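Local coordinates for protein restriction endonuclease r.bpuji (PDB 2VLA) that probably acts as a DNA-cleaving restriction endonuclease, and is seen here as its recognition domain bound to cognate DNA, at residues Glu71-Gly74 against Met79-Glu82; Asn117-Leu122 against Lys271-Tyr276; Ile175-Val180 against Gln245-Lys250; Leu146-Asn151 against Glu179-Ile184. All coordinates share one frame; numbering follows the deposited sequence. Where two conformers were deposited one is given.

Contact 1 (Glu71-Gly74 against Met79-Glu82); sequences EIAG and MFYE. With nucleotides of chain B.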
# COMPACT_ATOMS: atom_id res chain seq x y z
N GLU A 71 -6.69 -7.66 8.88
CA GLU A 71 -5.84 -6.56 8.44
C GLU A 71 -4.94 -6.93 7.29
O GLU A 71 -4.70 -6.10 6.39
CB GLU A 71 -4.97 -6.02 9.56
CG GLU A 71 -5.71 -5.46 10.77
CD GLU A 71 -4.76 -4.69 11.69
OE1 GLU A 71 -4.25 -3.64 11.26
OE2 GLU A 71 -4.47 -5.18 12.84
N ILE A 72 -4.38 -8.14 7.34
CA ILE A 72 -3.30 -8.51 6.42
C ILE A 72 -3.82 -9.41 5.32
O ILE A 72 -3.82 -9.03 4.16
CB ILE A 72 -2.06 -9.14 7.17
CG1 ILE A 72 -1.57 -8.19 8.27
CG2 ILE A 72 -0.97 -9.44 6.16
CD1 ILE A 72 -1.11 -6.79 7.77
N ALA A 73 -4.32 -10.57 5.68
CA ALA A 73 -4.87 -11.46 4.67
C ALA A 73 -6.07 -10.80 3.95
O ALA A 73 -6.17 -10.86 2.73
CB ALA A 73 -5.28 -12.80 5.30
N GLY A 74 -6.94 -10.14 4.70
CA GLY A 74 -8.12 -9.50 4.12
C GLY A 74 -7.81 -8.16 3.44
O GLY A 74 -7.87 -8.03 2.20
N MET A 79 -6.58 -10.99 -0.05
CA MET A 79 -6.48 -12.40 -0.34
C MET A 79 -7.81 -13.15 -0.33
O MET A 79 -7.89 -14.29 -0.76
CB MET A 79 -5.48 -13.07 0.62
CG MET A 79 -4.08 -12.53 0.48
SD MET A 79 -2.85 -13.37 1.45
CE MET A 79 -2.61 -14.81 0.42
N PHE A 80 -8.85 -12.51 0.18
CA PHE A 80 -10.20 -13.07 0.14
C PHE A 80 -11.23 -11.95 0.06
O PHE A 80 -10.91 -10.80 0.26
CB PHE A 80 -10.46 -13.97 1.37
CG PHE A 80 -10.43 -13.24 2.70
CD1 PHE A 80 -11.56 -12.60 3.20
CD2 PHE A 80 -9.29 -13.26 3.48
CE1 PHE A 80 -11.53 -11.99 4.46
CE2 PHE A 80 -9.26 -12.62 4.73
CZ PHE A 80 -10.38 -11.99 5.21
N TYR A 81 -12.47 -12.32 -0.24
CA TYR A 81 -13.57 -11.37 -0.30
C TYR A 81 -14.85 -12.09 0.05
O TYR A 81 -14.88 -13.31 0.11
CB TYR A 81 -13.67 -10.71 -1.69
CG TYR A 81 -14.15 -11.65 -2.78
CD1 TYR A 81 -13.26 -12.48 -3.44
CD2 TYR A 81 -15.48 -11.69 -3.15
CE1 TYR A 81 -13.68 -13.33 -4.43
CE2 TYR A 81 -15.91 -12.54 -4.13
CZ TYR A 81 -15.01 -13.35 -4.78
OH TYR A 81 -15.45 -14.20 -5.77
N GLU A 82 -15.89 -11.32 0.32
CA GLU A 82 -17.19 -11.89 0.66
C GLU A 82 -18.21 -11.59 -0.42
O GLU A 82 -18.23 -10.50 -0.98
CB GLU A 82 -17.68 -11.33 1.99
CG GLU A 82 -19.17 -11.59 2.25
CD GLU A 82 -19.61 -11.12 3.61
OE1 GLU A 82 -18.73 -10.80 4.45
OE2 GLU A 82 -20.84 -11.08 3.85
P DC B 5 -10.23 -4.57 9.20
OP1 DC B 5 -11.07 -5.36 8.28
OP2 DC B 5 -8.98 -5.16 9.71
O5' DC B 5 -9.99 -3.14 8.52
C5' DC B 5 -8.75 -2.48 8.60
C4' DC B 5 -8.88 -1.18 9.33
O4' DC B 5 -9.31 -1.43 10.70
C3' DC B 5 -7.59 -0.39 9.45
O3' DC B 5 -7.89 1.00 9.58
C2' DC B 5 -7.01 -1.02 10.73
C1' DC B 5 -8.27 -1.05 11.59
N1 DC B 5 -8.19 -1.97 12.72
C2 DC B 5 -8.27 -1.49 14.04
O2 DC B 5 -8.48 -0.27 14.23
N3 DC B 5 -8.16 -2.38 15.07
C4 DC B 5 -7.96 -3.66 14.83
N4 DC B 5 -7.85 -4.50 15.88
C5 DC B 5 -7.84 -4.18 13.52
C6 DC B 5 -7.98 -3.31 12.50
P DC B 6 -6.74 2.12 9.65
OP1 DC B 6 -7.35 3.35 9.08
OP2 DC B 6 -5.48 1.55 9.11
O5' DC B 6 -6.44 2.24 11.24
C5' DC B 6 -7.30 3.03 12.07
C4' DC B 6 -6.56 3.42 13.34
O4' DC B 6 -6.40 2.26 14.17
C3' DC B 6 -5.17 4.00 13.14
O3' DC B 6 -5.04 5.13 13.98
C2' DC B 6 -4.22 2.85 13.50
C1' DC B 6 -5.01 2.12 14.55
N1 DC B 6 -4.81 0.69 14.67
C2 DC B 6 -4.57 0.11 15.93
O2 DC B 6 -4.35 0.83 16.91
N3 DC B 6 -4.54 -1.23 16.03
C4 DC B 6 -4.70 -2.00 14.96
N4 DC B 6 -4.64 -3.34 15.12
C5 DC B 6 -4.93 -1.43 13.68
C6 DC B 6 -5.00 -0.11 13.60
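The Phe80 ring leans obliquely on the backbone of Ala73 and Gly74, near the end of helix 62-76. Its CE2 lies 3.4 Å from Gly74 CA and 4.0 Å from Ala73 CB. Phe80 CG stands between its own backbone N and carbonyl carbon (chi1 64°), which turns the ring back over the helix end. Gly74 has no side chain to get in the way. A CB there would run into Phe80 CZ. One backbone hydrogen bond fixes the turn, from Met79 N to Ala73 O at 2.8 Å. The donor lies nearly on the line of the Ala73 carbonyl (176°). Beyond CB, the Met79 chain leads to Tyr29, Ala30 and Ile33 of helix 22-36. The contact is a tight helix-to-strand connection, in which strand 80-83 starts an antiparallel hairpin with strand 86-89. The same helix reads DNA. Glu71 OE2 accepts a hydrogen bond of 2.9 Å from N4 of cytosine DC6 of chain B, fairly straight at 164°. The Glu71 chain is extended beyond CG and passes DC5 of chain B, with CG 3.6 Å from base atom C6. Lys17 makes a salt bridge to the same OE2, so two groups hold this oxygen. With an alanine at this position, the DC6 amino group and the Lys17 charge would probably be left without their carboxylate partner.

Contact 2 (Asn117-Leu122 against Lys271-Tyr276); sequences NGMDKL and KDWQQY. With nucleotides of chain B; nucleotides of chain C.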
# COMPACT_ATOMS: atom_id res chain seq x y z
N ASN A 117 -8.71 4.73 -0.22
CA ASN A 117 -9.03 3.36 -0.43
C ASN A 117 -9.96 2.81 0.66
O ASN A 117 -10.27 3.50 1.65
CB ASN A 117 -7.74 2.53 -0.52
CG ASN A 117 -6.93 2.57 0.78
OD1 ASN A 117 -7.45 2.20 1.83
ND2 ASN A 117 -5.68 3.07 0.71
N GLY A 118 -10.38 1.57 0.49
CA GLY A 118 -11.28 0.93 1.44
C GLY A 118 -10.58 0.02 2.42
O GLY A 118 -11.23 -0.79 3.08
N MET A 119 -9.27 0.18 2.57
CA MET A 119 -8.55 -0.52 3.68
C MET A 119 -8.71 0.22 4.99
O MET A 119 -8.67 -0.40 6.08
CB MET A 119 -7.07 -0.65 3.36
CG MET A 119 -6.80 -1.43 2.15
SD MET A 119 -5.12 -1.88 2.06
CE MET A 119 -4.93 -2.28 0.40
N ASP A 120 -8.79 1.55 4.91
CA ASP A 120 -8.81 2.40 6.08
C ASP A 120 -10.14 2.31 6.82
O ASP A 120 -11.21 2.09 6.21
CB ASP A 120 -8.57 3.86 5.67
CG ASP A 120 -7.22 4.09 5.00
OD1 ASP A 120 -6.28 3.30 5.23
OD2 ASP A 120 -7.10 5.08 4.24
N LYS A 121 -10.11 2.70 8.08
CA LYS A 121 -11.30 2.86 8.90
C LYS A 121 -12.10 4.06 8.36
O LYS A 121 -11.52 5.02 7.86
CB LYS A 121 -10.89 3.09 10.36
CG LYS A 121 -12.04 3.04 11.37
CD LYS A 121 -11.51 3.17 12.76
CE LYS A 121 -12.59 3.16 13.85
NZ LYS A 121 -13.25 1.83 13.99
N LEU A 122 -13.42 4.02 8.48
CA LEU A 122 -14.27 5.04 7.83
C LEU A 122 -13.86 6.48 8.19
O LEU A 122 -13.91 7.36 7.34
CB LEU A 122 -15.73 4.83 8.18
CG LEU A 122 -16.70 5.76 7.40
CD1 LEU A 122 -16.68 5.41 5.91
CD2 LEU A 122 -18.12 5.67 7.95
N LYS A 271 -17.24 -2.89 -0.00
CA LYS A 271 -17.42 -4.08 -0.83
C LYS A 271 -16.83 -3.87 -2.22
O LYS A 271 -16.12 -4.74 -2.74
CB LYS A 271 -18.91 -4.43 -0.95
CG LYS A 271 -19.15 -5.77 -1.61
N ASP A 272 -17.13 -2.72 -2.82
CA ASP A 272 -16.63 -2.40 -4.14
C ASP A 272 -15.11 -2.25 -4.12
O ASP A 272 -14.43 -2.66 -5.07
CB ASP A 272 -17.25 -1.10 -4.65
CG ASP A 272 -18.76 -1.19 -4.84
OD1 ASP A 272 -19.30 -2.31 -4.94
OD2 ASP A 272 -19.39 -0.12 -4.94
N TRP A 273 -14.57 -1.65 -3.06
CA TRP A 273 -13.11 -1.55 -2.95
C TRP A 273 -12.48 -2.95 -2.97
O TRP A 273 -11.50 -3.19 -3.68
CB TRP A 273 -12.67 -0.80 -1.68
CG TRP A 273 -11.20 -1.07 -1.41
CD1 TRP A 273 -10.68 -2.00 -0.54
CD2 TRP A 273 -10.10 -0.52 -2.11
NE1 TRP A 273 -9.31 -2.02 -0.64
CE2 TRP A 273 -8.92 -1.13 -1.61
CE3 TRP A 273 -9.97 0.46 -3.11
CZ2 TRP A 273 -7.68 -0.80 -2.06
CZ3 TRP A 273 -8.75 0.77 -3.57
CH2 TRP A 273 -7.60 0.13 -3.07
N GLN A 274 -13.04 -3.86 -2.21
CA GLN A 274 -12.43 -5.18 -2.10
C GLN A 274 -12.46 -5.92 -3.45
O GLN A 274 -11.51 -6.63 -3.81
CB GLN A 274 -13.10 -6.02 -1.01
CG GLN A 274 -12.32 -7.28 -0.62
CD GLN A 274 -11.06 -6.97 0.18
OE1 GLN A 274 -10.82 -5.83 0.55
NE2 GLN A 274 -10.26 -8.01 0.47
N GLN A 275 -13.53 -5.72 -4.21
CA GLN A 275 -13.65 -6.33 -5.54
C GLN A 275 -12.64 -5.74 -6.53
O GLN A 275 -12.08 -6.47 -7.36
CB GLN A 275 -15.08 -6.13 -6.08
CG GLN A 275 -15.25 -6.55 -7.53
CD GLN A 275 -15.03 -8.04 -7.76
OE1 GLN A 275 -15.34 -8.86 -6.90
NE2 GLN A 275 -14.52 -8.39 -8.94
N TYR A 276 -12.45 -4.43 -6.48
CA TYR A 276 -11.42 -3.79 -7.29
C TYR A 276 -10.02 -4.29 -6.93
O TYR A 276 -9.22 -4.65 -7.80
CB TYR A 276 -11.49 -2.26 -7.13
CG TYR A 276 -10.22 -1.59 -7.50
CD1 TYR A 276 -9.83 -1.46 -8.81
CD2 TYR A 276 -9.37 -1.12 -6.52
CE1 TYR A 276 -8.61 -0.89 -9.13
CE2 TYR A 276 -8.17 -0.57 -6.82
CZ TYR A 276 -7.77 -0.47 -8.11
OH TYR A 276 -6.55 0.08 -8.41
P DC B 5 -10.23 -4.57 9.20
OP1 DC B 5 -11.07 -5.36 8.28
OP2 DC B 5 -8.98 -5.16 9.71
O5' DC B 5 -9.99 -3.14 8.52
C5' DC B 5 -8.75 -2.48 8.60
C4' DC B 5 -8.88 -1.18 9.33
O4' DC B 5 -9.31 -1.43 10.70
C3' DC B 5 -7.59 -0.39 9.45
O3' DC B 5 -7.89 1.00 9.58
C2' DC B 5 -7.01 -1.02 10.73
C1' DC B 5 -8.27 -1.05 11.59
N1 DC B 5 -8.19 -1.97 12.72
C2 DC B 5 -8.27 -1.49 14.04
O2 DC B 5 -8.48 -0.27 14.23
N3 DC B 5 -8.16 -2.38 15.07
C4 DC B 5 -7.96 -3.66 14.83
N4 DC B 5 -7.85 -4.50 15.88
C5 DC B 5 -7.84 -4.18 13.52
C6 DC B 5 -7.98 -3.31 12.50
P DC B 6 -6.74 2.12 9.65
OP1 DC B 6 -7.35 3.35 9.08
OP2 DC B 6 -5.48 1.55 9.11
O5' DC B 6 -6.44 2.24 11.24
C5' DC B 6 -7.30 3.03 12.07
C4' DC B 6 -6.56 3.42 13.34
O4' DC B 6 -6.40 2.26 14.17
C3' DC B 6 -5.17 4.00 13.14
O3' DC B 6 -5.04 5.13 13.98
C2' DC B 6 -4.22 2.85 13.50
C1' DC B 6 -5.01 2.12 14.55
N1 DC B 6 -4.81 0.69 14.67
C2 DC B 6 -4.57 0.11 15.93
O2 DC B 6 -4.35 0.83 16.91
N3 DC B 6 -4.54 -1.23 16.03
C4 DC B 6 -4.70 -2.00 14.96
N4 DC B 6 -4.64 -3.34 15.12
C5 DC B 6 -4.93 -1.43 13.68
C6 DC B 6 -5.00 -0.11 13.60
P DA C 10 -10.91 7.84 19.13
OP1 DA C 10 -10.33 9.03 18.49
OP2 DA C 10 -11.58 7.93 20.44
O5' DA C 10 -11.96 7.19 18.14
C5' DA C 10 -11.63 6.96 16.81
C4' DA C 10 -12.69 6.11 16.13
O4' DA C 10 -12.73 4.80 16.74
C3' DA C 10 -14.13 6.66 16.20
O3' DA C 10 -14.78 6.38 14.98
C2' DA C 10 -14.71 5.84 17.33
C1' DA C 10 -14.08 4.49 17.02
N9 DA C 10 -14.12 3.51 18.09
C8 DA C 10 -14.09 3.74 19.44
N7 DA C 10 -14.11 2.65 20.15
C5 DA C 10 -14.10 1.63 19.21
C6 DA C 10 -14.12 0.24 19.33
N6 DA C 10 -14.12 -0.40 20.50
N1 DA C 10 -14.12 -0.48 18.20
C2 DA C 10 -14.12 0.15 17.02
N3 DA C 10 -14.10 1.45 16.78
C4 DA C 10 -14.11 2.15 17.94
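Gly118 and Trp273 bring their backbones to 5.4 Å between CA atoms, where the loop before helix 122-130 lies against helix 263-278. Trp273 points its side chain toward the loop and offers one indole face to it. Gly118 N sits 3.3 Å from Trp273 CD2, above the ring plane. Gly118 CA covers the five-membered ring in a CH-pi contact, 3.8 Å from its centroid. Asn117 CB does the same over the six-membered ring, at 3.6 Å and 15° from the ring normal. A CB on Gly118 would clash with Trp273 CB, so the glycine lets the loop lie this close. Met119 crosses the indole obliquely, with Met119 CE 4.0 Å from Trp273 CZ2. Asn117 folds its amide back on its own loop, with CG between the backbone N and the carbonyl carbon (chi1 63°). Asn117 OD1 then accepts from Met119 N at 2.8 Å, which makes an Asx turn. The loop also meets the DNA. Lys121 N gives an almost straight hydrogen bond of 3.0 Å to OP1 of DC6 of chain B, and Lys121 NZ gives one of 2.9 Å to N3 of DA10 of chain C. On the protein side, Phe253 meets the Trp273 ring edge-to-face. One helical turn on, Tyr277 packs on both Trp273 and Met119, while Gln274 ties helix 263-278 to the end of helix 62-76 and to strand 80-83.

Contact 3 (Ile175-Val180 against Gln245-Lys250); sequences IKPIEV and QFWGNK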
# COMPACT_ATOMS: atom_id res chain seq x y z
N ILE A 175 0.90 17.65 -8.43
CA ILE A 175 2.32 17.91 -8.66
C ILE A 175 2.94 16.88 -9.61
O ILE A 175 2.79 15.69 -9.39
CB ILE A 175 3.10 17.83 -7.31
CG1 ILE A 175 2.46 18.74 -6.24
CG2 ILE A 175 4.57 18.17 -7.53
CD1 ILE A 175 2.41 20.24 -6.64
N LYS A 176 3.71 17.38 -10.59
CA LYS A 176 4.47 16.50 -11.49
C LYS A 176 5.80 16.05 -10.85
O LYS A 176 6.46 16.82 -10.15
CB LYS A 176 4.75 17.21 -12.80
CG LYS A 176 3.46 17.60 -13.55
CD LYS A 176 3.72 17.86 -15.01
CE LYS A 176 2.41 18.16 -15.76
NZ LYS A 176 1.58 16.93 -15.98
N PRO A 177 6.19 14.79 -11.08
CA PRO A 177 7.47 14.31 -10.56
C PRO A 177 8.65 15.24 -10.83
O PRO A 177 9.45 15.46 -9.96
CB PRO A 177 7.62 12.97 -11.24
CG PRO A 177 6.24 12.48 -11.33
CD PRO A 177 5.44 13.71 -11.73
N ILE A 178 8.71 15.87 -11.99
CA ILE A 178 9.83 16.77 -12.24
C ILE A 178 9.83 17.97 -11.29
O ILE A 178 10.89 18.49 -10.92
CB ILE A 178 9.87 17.30 -13.72
CG1 ILE A 178 11.16 18.10 -13.93
CG2 ILE A 178 8.59 18.14 -14.08
CD1 ILE A 178 12.45 17.26 -13.83
N GLU A 179 8.64 18.43 -10.89
CA GLU A 179 8.56 19.49 -9.87
C GLU A 179 9.18 19.07 -8.54
O GLU A 179 9.78 19.88 -7.85
CB GLU A 179 7.14 19.90 -9.63
CG GLU A 179 6.50 20.59 -10.77
CD GLU A 179 5.05 20.92 -10.47
OE1 GLU A 179 4.79 21.90 -9.71
OE2 GLU A 179 4.17 20.16 -10.92
N VAL A 180 8.96 17.81 -8.15
CA VAL A 180 9.51 17.28 -6.92
C VAL A 180 11.03 17.27 -7.02
O VAL A 180 11.73 17.73 -6.13
CB VAL A 180 8.98 15.86 -6.64
CG1 VAL A 180 9.68 15.26 -5.43
CG2 VAL A 180 7.47 15.90 -6.41
N GLN A 245 4.18 4.44 -15.82
CA GLN A 245 3.42 5.20 -16.84
C GLN A 245 2.01 5.55 -16.38
O GLN A 245 1.37 6.39 -16.99
CB GLN A 245 3.38 4.42 -18.16
CG GLN A 245 4.63 4.63 -19.00
CD GLN A 245 4.85 3.56 -20.04
OE1 GLN A 245 4.02 2.68 -20.24
NE2 GLN A 245 5.99 3.63 -20.72
N PHE A 246 1.56 4.96 -15.29
CA PHE A 246 0.27 5.31 -14.70
C PHE A 246 0.35 6.46 -13.68
O PHE A 246 -0.65 6.78 -13.04
CB PHE A 246 -0.37 4.08 -14.04
CG PHE A 246 -0.72 3.00 -15.01
CD1 PHE A 246 0.24 2.10 -15.43
CD2 PHE A 246 -2.00 2.91 -15.54
CE1 PHE A 246 -0.07 1.11 -16.32
CE2 PHE A 246 -2.33 1.93 -16.44
CZ PHE A 246 -1.36 1.04 -16.87
N TRP A 247 1.51 7.09 -13.55
CA TRP A 247 1.70 8.10 -12.51
C TRP A 247 0.72 9.24 -12.56
O TRP A 247 0.37 9.82 -11.52
CB TRP A 247 3.12 8.65 -12.52
CG TRP A 247 3.47 9.53 -13.72
CD1 TRP A 247 4.12 9.15 -14.86
CD2 TRP A 247 3.23 10.96 -13.86
NE1 TRP A 247 4.28 10.23 -15.69
CE2 TRP A 247 3.76 11.34 -15.09
CE3 TRP A 247 2.62 11.92 -13.06
CZ2 TRP A 247 3.68 12.65 -15.56
CZ3 TRP A 247 2.52 13.21 -13.54
CH2 TRP A 247 3.06 13.56 -14.76
N GLY A 248 0.30 9.61 -13.78
CA GLY A 248 -0.58 10.77 -13.97
C GLY A 248 -2.06 10.44 -14.01
O GLY A 248 -2.89 11.33 -14.18
N ASN A 249 -2.40 9.17 -13.81
CA ASN A 249 -3.78 8.72 -13.86
C ASN A 249 -4.52 8.99 -12.56
O ASN A 249 -3.98 8.75 -11.47
CB ASN A 249 -3.86 7.23 -14.15
CG ASN A 249 -3.59 6.90 -15.61
OD1 ASN A 249 -2.68 7.46 -16.23
ND2 ASN A 249 -4.35 5.94 -16.16
N LYS A 250 -5.77 9.37 -12.64
CA LYS A 250 -6.64 9.33 -11.50
C LYS A 250 -6.68 7.89 -10.99
O LYS A 250 -6.54 6.96 -11.76
CB LYS A 250 -8.05 9.80 -11.91
CG LYS A 250 -8.24 11.29 -11.87
CD LYS A 250 -9.73 11.67 -11.93
CE LYS A 250 -10.02 12.92 -11.13
NZ LYS A 250 -9.90 14.16 -11.95
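The N-terminal end of helix 177-189 meets a type I beta turn, Phe246 to Asn249, and both supply residues, Lys176 and Trp247 among them, to the pocket that holds a bound polyether (PG6). This molecule probably comes from the crystallisation liquor, and the site is about 20 Å from the DNA at the nearest atom. Trp247 carries the turn's side of the contact and directs its indole toward the helix. Pro177, the first residue of the helix, lies over one face of the six-membered ring. Pro177 CD is 3.5 Å from Trp247 CZ3. The same carbon sits 3.7 Å from the ring centroid, 23° from the normal, so this is a CH-pi contact offset toward the rim. Gln143 of helix 137-150 touches both Pro177 and Trp247. Lys176 comes to the ring from another direction, at the edge and near its plane. In one of two conformers its chain bends at the end (chi4 -75°) and puts Lys176 NZ 3.9 Å from Trp247 CH2, so this approach is less certain. In it the ammonium is not over the indole face. Lys176 is also the N-cap of helix 177-189. Asn249 N bonds back to Phe246 O at 3.1 Å and closes the turn. Glu179 reaches back to the cap, where its OE2 takes a hydrogen bond of 2.8 Å from Lys176 N, the donor lying 41° out of the carboxylate plane.

Contact 4 (Leu146-Asn151 against Glu179-Ile184); sequences LTADNN and EVIEKI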
# COMPACT_ATOMS: atom_id res chain seq x y z
N LEU A 146 12.60 7.44 -11.54
CA LEU A 146 13.10 7.51 -12.93
C LEU A 146 13.59 8.92 -13.22
O LEU A 146 14.65 9.11 -13.80
CB LEU A 146 12.02 7.14 -13.94
CG LEU A 146 11.71 5.65 -14.06
CD1 LEU A 146 10.41 5.48 -14.82
CD2 LEU A 146 12.84 4.88 -14.75
N THR A 147 12.79 9.90 -12.83
CA THR A 147 13.10 11.30 -13.08
C THR A 147 14.35 11.75 -12.31
O THR A 147 15.19 12.47 -12.83
CB THR A 147 11.89 12.20 -12.77
OG1 THR A 147 10.78 11.77 -13.55
CG2 THR A 147 12.18 13.70 -13.06
N ALA A 148 14.52 11.23 -11.08
CA ALA A 148 15.76 11.48 -10.33
C ALA A 148 16.98 10.95 -11.11
O ALA A 148 17.94 11.68 -11.33
CB ALA A 148 15.67 10.82 -8.94
N ASP A 149 16.91 9.71 -11.58
CA ASP A 149 18.02 9.15 -12.35
C ASP A 149 18.29 9.97 -13.63
O ASP A 149 19.43 10.20 -13.99
CB ASP A 149 17.74 7.69 -12.73
CG ASP A 149 17.99 6.74 -11.60
OD1 ASP A 149 18.61 7.16 -10.59
OD2 ASP A 149 17.60 5.56 -11.72
N ASN A 150 17.22 10.41 -14.28
CA ASN A 150 17.35 11.19 -15.52
C ASN A 150 18.04 12.52 -15.27
O ASN A 150 18.63 13.11 -16.19
CB ASN A 150 15.97 11.40 -16.16
CG ASN A 150 15.41 10.13 -16.77
OD1 ASN A 150 16.16 9.19 -17.03
ND2 ASN A 150 14.11 10.09 -16.98
N ASN A 151 17.94 13.01 -14.04
CA ASN A 151 18.54 14.25 -13.64
C ASN A 151 19.78 14.03 -12.75
O ASN A 151 20.25 14.96 -12.07
CB ASN A 151 17.51 15.10 -12.91
CG ASN A 151 16.54 15.74 -13.85
OD1 ASN A 151 16.82 16.78 -14.42
ND2 ASN A 151 15.41 15.08 -14.08
N GLU A 179 8.64 18.43 -10.89
CA GLU A 179 8.56 19.49 -9.87
C GLU A 179 9.18 19.07 -8.54
O GLU A 179 9.78 19.88 -7.85
CB GLU A 179 7.14 19.90 -9.63
CG GLU A 179 6.50 20.59 -10.77
CD GLU A 179 5.05 20.92 -10.47
OE1 GLU A 179 4.79 21.90 -9.71
OE2 GLU A 179 4.17 20.16 -10.92
N VAL A 180 8.96 17.81 -8.15
CA VAL A 180 9.51 17.28 -6.92
C VAL A 180 11.03 17.27 -7.02
O VAL A 180 11.73 17.73 -6.13
CB VAL A 180 8.98 15.86 -6.64
CG1 VAL A 180 9.68 15.26 -5.43
CG2 VAL A 180 7.47 15.90 -6.41
N ILE A 181 11.53 16.74 -8.14
CA ILE A 181 12.96 16.64 -8.34
C ILE A 181 13.62 18.02 -8.36
O ILE A 181 14.65 18.23 -7.73
CB ILE A 181 13.25 15.87 -9.63
CG1 ILE A 181 12.83 14.37 -9.46
CG2 ILE A 181 14.73 16.02 -10.04
CD1 ILE A 181 13.27 13.71 -8.17
N GLU A 182 13.03 18.96 -9.06
CA GLU A 182 13.60 20.30 -9.11
C GLU A 182 13.64 20.96 -7.72
O GLU A 182 14.63 21.61 -7.35
CB GLU A 182 12.82 21.18 -10.11
CG GLU A 182 13.09 20.79 -11.57
CD GLU A 182 12.16 21.47 -12.60
OE1 GLU A 182 11.10 22.02 -12.20
OE2 GLU A 182 12.48 21.43 -13.80
N LYS A 183 12.61 20.72 -6.91
CA LYS A 183 12.57 21.26 -5.56
C LYS A 183 13.65 20.62 -4.66
O LYS A 183 14.31 21.31 -3.87
CB LYS A 183 11.17 21.04 -4.97
CG LYS A 183 11.03 21.43 -3.51
CD LYS A 183 11.37 22.89 -3.26
CE LYS A 183 11.10 23.26 -1.83
NZ LYS A 183 11.73 24.55 -1.45
N ILE A 184 13.84 19.31 -4.79
CA ILE A 184 14.87 18.62 -4.01
C ILE A 184 16.25 19.17 -4.39
O ILE A 184 17.05 19.46 -3.53
CB ILE A 184 14.81 17.08 -4.20
CG1 ILE A 184 13.53 16.54 -3.55
CG2 ILE A 184 16.07 16.40 -3.59
CD1 ILE A 184 13.26 15.06 -3.77
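Thr147 O accepts a hydrogen bond of 2.9 Å from Asn151 ND2, close to where both residues pack on Ile181. The bond is fairly straight (168°), and the oxygen lies almost in the amide plane of Asn151. The donor is tilted from the carbonyl plane of Thr147. Asn151 N also approaches Thr147 O, in a weak bond. Asn151 is the first residue after helix 137-150 to leave helical geometry, and its amide folds back on the last turn. Asn151 CB lies 4.1 Å from Ile181 CG2. Ile181 points toward helix 137-150 and spreads its branches over three residues. Ile181 CG1 meets Thr147 CG2 at 3.7 Å, the two side chains crossing at a slant. Ile181 CD1 reaches Ala148 CB at 3.8 Å. Ile181 CG1 is anti to its carbonyl carbon (chi1 -68°), and the next torsion carries CD1 on to the alanine. Thr147 turns its methyl to the contact, while its OG1 bonds to Gln143 O, one turn back in its own helix. Between the two segments the closest side-chain contacts are carbon to carbon. A glycine in place of Ile181 would probably open a gap between them and leave the Thr147 methyl and the Ala148 CB without their packing partner. The backbones come near, with 6.2 Å between the CA atoms of Ala148 and Ile181. The small Ala148 side chain is consistent with this. This is plain helix-helix packing at the periphery of the mostly helical recognition domain, joining helix 137-150 to helix 177-189, about 18 Å from the DNA at the nearest atom.

Overall arrangement
From the N terminus, contact 1 comes first and closes a short turn between helix 62-76 and strand 80-83. Contact 2 opens later, at 117-122, and closes a long loop only at 271-276, in the last helix. Contacts 3 and 4 both fall within that loop. Contact 4 joins helix 137-150 to helix 177-189. Contact 3 joins the start of helix 177-189 to the turn after helix 237-244, and shares Glu179 and Val180 with contact 4. Contacts 1 and 2 touch through Gln274 and lie on the DNA-binding side. Contacts 3 and 4 touch at Ile178 and Thr147, with centres 24 to 37 Å from those of the first pair.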